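Local coordinates for murein peptide amidase A (Escherichia coli O157:H7, PDB 5HXD), which hydrolyses the gamma-D-glutamyl-diaminopimelate amide bond of the murein tripeptide, as a zinc-dependent homodimeric amidase of the M14 carboxypeptidase family, at the interface of chains A and B. Sequence-based numbering; all coordinates share one arbitrary frame. Chains: chain A/B, Protein MpaA.

Contact 1: the interface of chains A and B. Residues chain A 27-28, 30, 32, 78, 81; chain B 25, 85-86.
B:Gln85, the last residue of helix 81-85, pushes its side chain into a groove of chain A walled by A:Pro28, A:Ile30, A:Cys78 and A:Pro81, and shows how one amide can serve polar and apolar partners together. Its CG sits between the backbone N and the carbonyl carbon (chi1 63°), and the extended chain beyond carries the amide across to strand 28-31.

The polar contacts use both ends of that amide. NE2 of B:Gln85 donates a hydrogen bond to the backbone carbonyl O of A:Pro28 at 3.2 Å; the acceptor lies in the amide plane of the glutamine, and the donor lies in the carbonyl plane of the proline. OE1 of B:Gln85 reaches a water at 2.9 Å, and the same water meets the backbone N of A:Ile30 at 3.0 Å and the carbonyl O of A:Cys78.

The apolar contacts enclose the chain. CB of A:Pro81 lies over one face of the B:Gln85 amide and the CD1 methyl of A:Ile30 over the opposite face, 3.7 Å from CD of B:Gln85, so the flat group is sandwiched. Bonds at both ends, with packing on both faces, would hold the amide in this rotation. A:Cys78 lays its CB 3.8 Å from CB of B:Gln85. Farther out, B:Leu25 crosses A:Pro28 at about a right angle, and B:Leu86 CD2 meets A:Ile30 CD1 at 3.9 Å.

The site thus anchors a helix end of one subunit in its partner, joining the halves of the homodimer.

Contact 2: the interface of chains A and B. Residues chain A 11, 13, 60, 64, 77; chain B 86-88.
The ring of A:Phe13 meets chain B with its edge and one face. At the edge, in the ring plane, lies the backbone carbonyl O of B:Leu86, 3.4 Å from CZ of A:Phe13. One face carries CD of A:Arg64, a neighbour from the same chain, 3.7 Å above the plane and displaced toward the rim; the CD2 methyl of B:Leu88 lies over the margin of this same face. The guanidinium of A:Arg64 has CB of B:Leu88 over one face, also off centre, while A:Ser60 OG and A:Phe13 CE1 lie in its plane at the edge. Ring and guanidinium therefore build a shared seat for the B:Leu86 to B:Leu88 loop.

B:Leu88 points against the run of the A:Phe13 side chain, its CD2 branch 3.5 Å from CE2 of A:Phe13 and 3.8 Å from CD of A:Arg64. That branch is directed there by a chi1 of 59°, which places CG between the backbone N and the carbonyl carbon. B:Leu86 passes obliquely at the ring edge, its CB 3.7 Å from CE2 of A:Phe13.

Polar closure comes from helix 53-65. A:Ser60 holds OG anti to its own backbone N (chi1 -179°), turned toward the loop, and donates a hydrogen bond of 2.6 Å to the carbonyl O of B:Leu86, tilted 26° from the carbonyl plane. A bond within chain A would help to orient this hydroxyl: NE of A:Arg64 donates to A:Ser60 OG over 3.2 Å, nearly in the guanidinium plane.

Contact 3: the interface of chains A and B. Residues chain A 86, 88; chain B 11, 13, 32, 60, 64, 77.
A:Leu88 and B:Phe13 run antiparallel alongside one another, the CD2 methyl of A:Leu88 3.9 Å from CE2 of B:Phe13 at the ring margin. The second methyl of A:Leu88, CD1, turns to B:Arg64, whose side chain the leucine meets at a slant; this methyl lies over one face of the guanidinium, toward its rim. With CG anti to the backbone N (chi1 -165°), the leucine can address ring and guanidinium with separate branches, an example of a forked side chain bridging two flat groups.

B:Phe13 is itself clamped within chain B. CE1 of B:Phe32 covers one face, and CD of B:Arg64 covers the opposite face at 3.7 Å above the plane, both offset toward the rim, which leaves the edge to face chain A. At that edge, in the ring plane, lies the backbone carbonyl O of A:Leu86, 3.5 Å from CZ of B:Phe13. The side chain of A:Leu86 runs obliquely to the ring, with CB 4.0 Å from CE2 of B:Phe13.

The carbonyl O of A:Leu86 also accepts a hydrogen bond from B:Ser60 OG at 2.9 Å, with the donor in the carbonyl plane. B:Arg64 grips this hydroxyl side-on: NH2 and NE of B:Arg64 donate to B:Ser60 OG at 2.6 and 3.0 Å, both close to the guanidinium plane. The pair of bonds would steady arginine and serine together and keep the guanidinium face turned to A:Leu88.

The site docks the loop of A:Leu86 and A:Leu88 onto chain B and so helps to hold the homodimer together.

Contact 1: the interface of chains A and B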
loop_
_atom_site.group_PDB
_atom_site.type_symbol
_atom_site.label_atom_id
_atom_site.label_comp_id
_atom_site.label_asym_id
_atom_site.label_seq_id
_atom_site.Cartn_x
_atom_site.Cartn_y
_atom_site.Cartn_z
ATOM N N ALA A 27 1.755 3.845 14.197
ATOM C CA ALA A 27 0.545 4.144 13.442
ATOM C C ALA A 27 -0.671 3.544 14.153
ATOM O O ALA A 27 -0.523 2.622 14.955
ATOM C CB ALA A 27 0.654 3.615 12.030
ATOM N N PRO A 28 -1.874 4.068 13.883
ATOM C CA PRO A 28 -2.983 3.379 14.557
ATOM C C PRO A 28 -3.380 2.110 13.831
ATOM O O PRO A 28 -3.242 2.009 12.612
ATOM C CB PRO A 28 -4.123 4.407 14.539
ATOM C CG PRO A 28 -3.780 5.359 13.457
ATOM C CD PRO A 28 -2.289 5.333 13.254
ATOM N N ILE A 30 -6.549 0.379 12.719
ATOM C CA ILE A 30 -7.867 0.938 12.442
ATOM C C ILE A 30 -8.845 -0.169 12.057
ATOM O O ILE A 30 -8.489 -1.069 11.299
ATOM C CB ILE A 30 -7.787 1.996 11.296
ATOM C CG1 ILE A 30 -6.791 3.094 11.664
ATOM C CG2 ILE A 30 -9.140 2.597 10.999
ATOM C CD1 ILE A 30 -6.311 3.952 10.474
ATOM N N PHE A 32 -13.337 -1.045 11.309
ATOM C CA PHE A 32 -14.614 -0.494 10.935
ATOM C C PHE A 32 -15.692 -1.436 11.397
ATOM O O PHE A 32 -16.110 -2.292 10.627
ATOM C CB PHE A 32 -14.675 -0.296 9.420
ATOM C CG PHE A 32 -13.615 0.627 8.894
ATOM C CD1 PHE A 32 -13.869 1.971 8.740
ATOM C CD2 PHE A 32 -12.357 0.151 8.576
ATOM C CE1 PHE A 32 -12.895 2.826 8.277
ATOM C CE2 PHE A 32 -11.378 1.004 8.102
ATOM C CZ PHE A 32 -11.651 2.341 7.955
ATOM N N CYS A 78 -6.133 -2.688 6.912
ATOM C CA CYS A 78 -4.698 -2.920 6.923
ATOM C C CYS A 78 -4.193 -3.446 8.274
ATOM O O CYS A 78 -4.070 -2.704 9.257
ATOM C CB CYS A 78 -3.973 -1.629 6.528
ATOM S SG CYS A 78 -2.272 -1.845 6.039
ATOM N N PRO A 81 0.009 -1.722 8.948
ATOM C CA PRO A 81 0.152 -0.391 8.336
ATOM C C PRO A 81 1.592 0.127 8.201
ATOM O O PRO A 81 1.816 1.071 7.421
ATOM C CB PRO A 81 -0.657 0.516 9.274
ATOM C CG PRO A 81 -0.826 -0.236 10.524
ATOM C CD PRO A 81 -0.776 -1.683 10.191
ATOM N N LEU B 25 -2.041 10.975 11.625
ATOM C CA LEU B 25 -2.510 10.005 12.617
ATOM C C LEU B 25 -1.380 9.446 13.480
ATOM O O LEU B 25 -1.606 8.570 14.321
ATOM C CB LEU B 25 -3.232 8.834 11.934
ATOM C CG LEU B 25 -4.502 9.064 11.112
ATOM C CD1 LEU B 25 -4.919 7.772 10.451
ATOM C CD2 LEU B 25 -5.631 9.616 11.963
ATOM N N GLN B 85 -2.303 3.159 4.414
ATOM C CA GLN B 85 -2.951 2.013 5.107
ATOM C C GLN B 85 -4.470 2.019 4.954
ATOM O O GLN B 85 -5.102 0.977 5.096
ATOM C CB GLN B 85 -2.604 1.933 6.607
ATOM C CG GLN B 85 -3.060 3.094 7.464
ATOM C CD GLN B 85 -3.172 2.690 8.912
ATOM O OE1 GLN B 85 -3.740 1.647 9.212
ATOM N NE2 GLN B 85 -2.624 3.484 9.814
ATOM N N LEU B 86 -5.040 3.186 4.660
ATOM C CA LEU B 86 -6.475 3.316 4.403
ATOM C C LEU B 86 -6.830 3.030 2.955
ATOM O O LEU B 86 -7.950 3.300 2.525
ATOM C CB LEU B 86 -6.959 4.712 4.765
ATOM C CG LEU B 86 -6.915 5.003 6.260
ATOM C CD1 LEU B 86 -7.011 6.500 6.484
ATOM C CD2 LEU B 86 -8.020 4.234 7.018
HETATM O O HOH W 1 -4.591 -0.711 10.726
#

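Contact 2: the interface of chains A and B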
loop_
_atom_site.group_PDB
_atom_site.type_symbol
_atom_site.label_atom_id
_atom_site.label_comp_id
_atom_site.label_asym_id
_atom_site.label_seq_id
_atom_site.Cartn_x
_atom_site.Cartn_y
_atom_site.Cartn_z
ATOM N N GLY A 11 -14.799 9.629 -1.724
ATOM C CA GLY A 11 -13.453 10.038 -1.363
ATOM C C GLY A 11 -13.144 9.897 0.120
ATOM O O GLY A 11 -11.980 9.791 0.524
ATOM N N PHE A 13 -14.426 8.168 4.128
ATOM C CA PHE A 13 -15.051 7.013 4.743
ATOM C C PHE A 13 -16.354 7.437 5.436
ATOM O O PHE A 13 -16.420 8.507 6.060
ATOM C CB PHE A 13 -14.101 6.344 5.755
ATOM C CG PHE A 13 -12.977 5.555 5.123
ATOM C CD1 PHE A 13 -13.226 4.332 4.517
ATOM C CD2 PHE A 13 -11.670 6.032 5.154
ATOM C CE1 PHE A 13 -12.215 3.604 3.928
ATOM C CE2 PHE A 13 -10.633 5.301 4.572
ATOM C CZ PHE A 13 -10.907 4.084 3.959
ATOM N N SER A 60 -11.108 -1.021 0.622
ATOM C CA SER A 60 -11.313 0.378 1.010
ATOM C C SER A 60 -12.308 1.059 0.079
ATOM O O SER A 60 -13.029 1.974 0.486
ATOM C CB SER A 60 -9.986 1.150 1.004
ATOM O OG SER A 60 -10.174 2.508 1.391
ATOM N N ARG A 64 -16.164 2.169 1.006
ATOM C CA ARG A 64 -16.498 3.569 0.709
ATOM C C ARG A 64 -17.609 3.684 -0.347
ATOM O O ARG A 64 -18.094 4.785 -0.624
ATOM C CB ARG A 64 -15.239 4.342 0.236
ATOM C CG ARG A 64 -14.289 4.780 1.365
ATOM C CD ARG A 64 -13.062 5.576 0.887
ATOM N NE ARG A 64 -12.111 4.745 0.140
ATOM C CZ ARG A 64 -11.830 4.885 -1.155
ATOM N NH1 ARG A 64 -12.415 5.839 -1.861
ATOM N NH2 ARG A 64 -10.968 4.063 -1.742
ATOM N N LEU A 77 -8.963 -2.812 7.108
ATOM C CA LEU A 77 -8.312 -2.585 5.813
ATOM C C LEU A 77 -6.836 -2.969 5.819
ATOM O O LEU A 77 -6.335 -3.519 4.838
ATOM C CB LEU A 77 -8.446 -1.126 5.390
ATOM C CG LEU A 77 -9.860 -0.691 5.029
ATOM C CD1 LEU A 77 -9.911 0.791 4.768
ATOM C CD2 LEU A 77 -10.286 -1.456 3.814
ATOM N N LEU B 86 -5.040 3.186 4.660
ATOM C CA LEU B 86 -6.475 3.316 4.403
ATOM C C LEU B 86 -6.830 3.030 2.955
ATOM O O LEU B 86 -7.950 3.300 2.525
ATOM C CB LEU B 86 -6.959 4.712 4.765
ATOM C CG LEU B 86 -6.915 5.003 6.260
ATOM C CD1 LEU B 86 -7.011 6.500 6.484
ATOM C CD2 LEU B 86 -8.020 4.234 7.018
ATOM N N GLY B 87 -5.871 2.480 2.218
ATOM C CA GLY B 87 -5.995 2.295 0.784
ATOM C C GLY B 87 -6.675 3.417 0.018
ATOM O O GLY B 87 -7.365 3.137 -0.953
ATOM N N LEU B 88 -6.521 4.675 0.436
ATOM C CA LEU B 88 -7.108 5.761 -0.358
ATOM C C LEU B 88 -6.165 6.875 -0.757
ATOM O O LEU B 88 -5.152 7.131 -0.111
ATOM C CB LEU B 88 -8.309 6.413 0.343
ATOM C CG LEU B 88 -8.422 7.123 1.693
ATOM C CD1 LEU B 88 -7.714 8.405 1.788
ATOM C CD2 LEU B 88 -9.908 7.405 1.885
#

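Contact 3: the interface of chains A and B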
loop_
_atom_site.group_PDB
_atom_site.type_symbol
_atom_site.label_atom_id
_atom_site.label_comp_id
_atom_site.label_asym_id
_atom_site.label_seq_id
_atom_site.Cartn_x
_atom_site.Cartn_y
_atom_site.Cartn_z
ATOM N N LEU A 86 5.940 0.932 3.966
ATOM C CA LEU A 86 7.278 0.533 3.556
ATOM C C LEU A 86 7.294 -0.381 2.316
ATOM O O LEU A 86 8.354 -0.878 1.953
ATOM C CB LEU A 86 7.998 -0.175 4.718
ATOM C CG LEU A 86 8.335 0.626 5.980
ATOM C CD1 LEU A 86 8.713 -0.289 7.144
ATOM C CD2 LEU A 86 9.468 1.626 5.685
ATOM N N LEU A 88 6.742 -3.235 2.003
ATOM C CA LEU A 88 7.387 -4.432 2.482
ATOM C C LEU A 88 6.314 -5.487 2.803
ATOM O O LEU A 88 5.176 -5.143 3.064
ATOM C CB LEU A 88 8.211 -4.068 3.713
ATOM C CG LEU A 88 9.278 -4.960 4.310
ATOM C CD1 LEU A 88 10.465 -5.029 3.387
ATOM C CD2 LEU A 88 9.679 -4.357 5.630
ATOM N N GLY B 11 14.646 -9.254 2.101
ATOM C CA GLY B 11 13.454 -9.115 2.915
ATOM C C GLY B 11 13.509 -7.883 3.808
ATOM O O GLY B 11 12.486 -7.346 4.228
ATOM N N PHE B 13 15.459 -3.962 4.767
ATOM C CA PHE B 13 16.222 -2.823 4.324
ATOM C C PHE B 13 17.663 -2.883 4.833
ATOM O O PHE B 13 17.932 -3.538 5.846
ATOM C CB PHE B 13 15.530 -1.549 4.800
ATOM C CG PHE B 13 14.189 -1.329 4.160
ATOM C CD1 PHE B 13 14.101 -0.874 2.847
ATOM C CD2 PHE B 13 13.016 -1.584 4.857
ATOM C CE1 PHE B 13 12.882 -0.675 2.240
ATOM C CE2 PHE B 13 11.786 -1.380 4.251
ATOM C CZ PHE B 13 11.726 -0.919 2.931
ATOM N N PHE B 32 15.133 7.705 3.449
ATOM C CA PHE B 32 16.341 6.903 3.378
ATOM C C PHE B 32 17.463 7.748 2.819
ATOM O O PHE B 32 17.602 7.870 1.598
ATOM C CB PHE B 32 16.128 5.670 2.506
ATOM C CG PHE B 32 15.080 4.755 3.017
ATOM C CD1 PHE B 32 15.428 3.591 3.678
ATOM C CD2 PHE B 32 13.740 5.056 2.856
ATOM C CE1 PHE B 32 14.466 2.741 4.164
ATOM C CE2 PHE B 32 12.770 4.209 3.346
ATOM C CZ PHE B 32 13.140 3.049 4.004
ATOM N N SER B 60 10.619 0.303 -2.967
ATOM C CA SER B 60 11.020 -0.472 -1.789
ATOM C C SER B 60 11.899 -1.649 -2.164
ATOM O O SER B 60 12.931 -1.873 -1.541
ATOM C CB SER B 60 9.781 -0.994 -1.023
ATOM O OG SER B 60 10.125 -1.953 -0.020
ATOM N N ARG B 64 15.923 -2.377 -1.601
ATOM C CA ARG B 64 16.329 -3.595 -0.902
ATOM C C ARG B 64 17.107 -4.538 -1.813
ATOM O O ARG B 64 17.519 -5.610 -1.377
ATOM C CB ARG B 64 15.097 -4.314 -0.311
ATOM C CG ARG B 64 14.624 -3.702 1.006
ATOM C CD ARG B 64 13.379 -4.351 1.557
ATOM N NE ARG B 64 12.217 -4.020 0.748
ATOM C CZ ARG B 64 11.507 -4.909 0.075
ATOM N NH1 ARG B 64 11.813 -6.198 0.133
ATOM N NH2 ARG B 64 10.484 -4.496 -0.646
ATOM N N LEU B 77 9.766 6.351 0.354
ATOM C CA LEU B 77 8.835 5.351 -0.173
ATOM C C LEU B 77 7.373 5.807 -0.169
ATOM O O LEU B 77 6.641 5.558 -1.107
ATOM C CB LEU B 77 8.956 4.049 0.617
ATOM C CG LEU B 77 10.366 3.454 0.657
ATOM C CD1 LEU B 77 10.380 2.172 1.485
ATOM C CD2 LEU B 77 10.865 3.170 -0.750
#

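Contact 1 and contact 2 are neighbours, their C-alpha centres about 10 Å apart, and both use B:Leu86, so helix 81-85 and the loop that follows it insert into chain A as one continuous element. Contact 3 lies about 19 Å from contact 1 and 23 Å from contact 2; it is the two-fold counterpart of contact 2, although A:Leu88 (chi1 -165°) and B:Leu88 (chi1 59°) differ in their first torsion. Such reciprocal docking of the same loop suits a homodimer. Contacts 1 and 2 centre about 21 and 19 Å from A:Glu210, and contact 3 about 20 Å from B:Glu210, suggesting a role in assembly rather than direct catalysis.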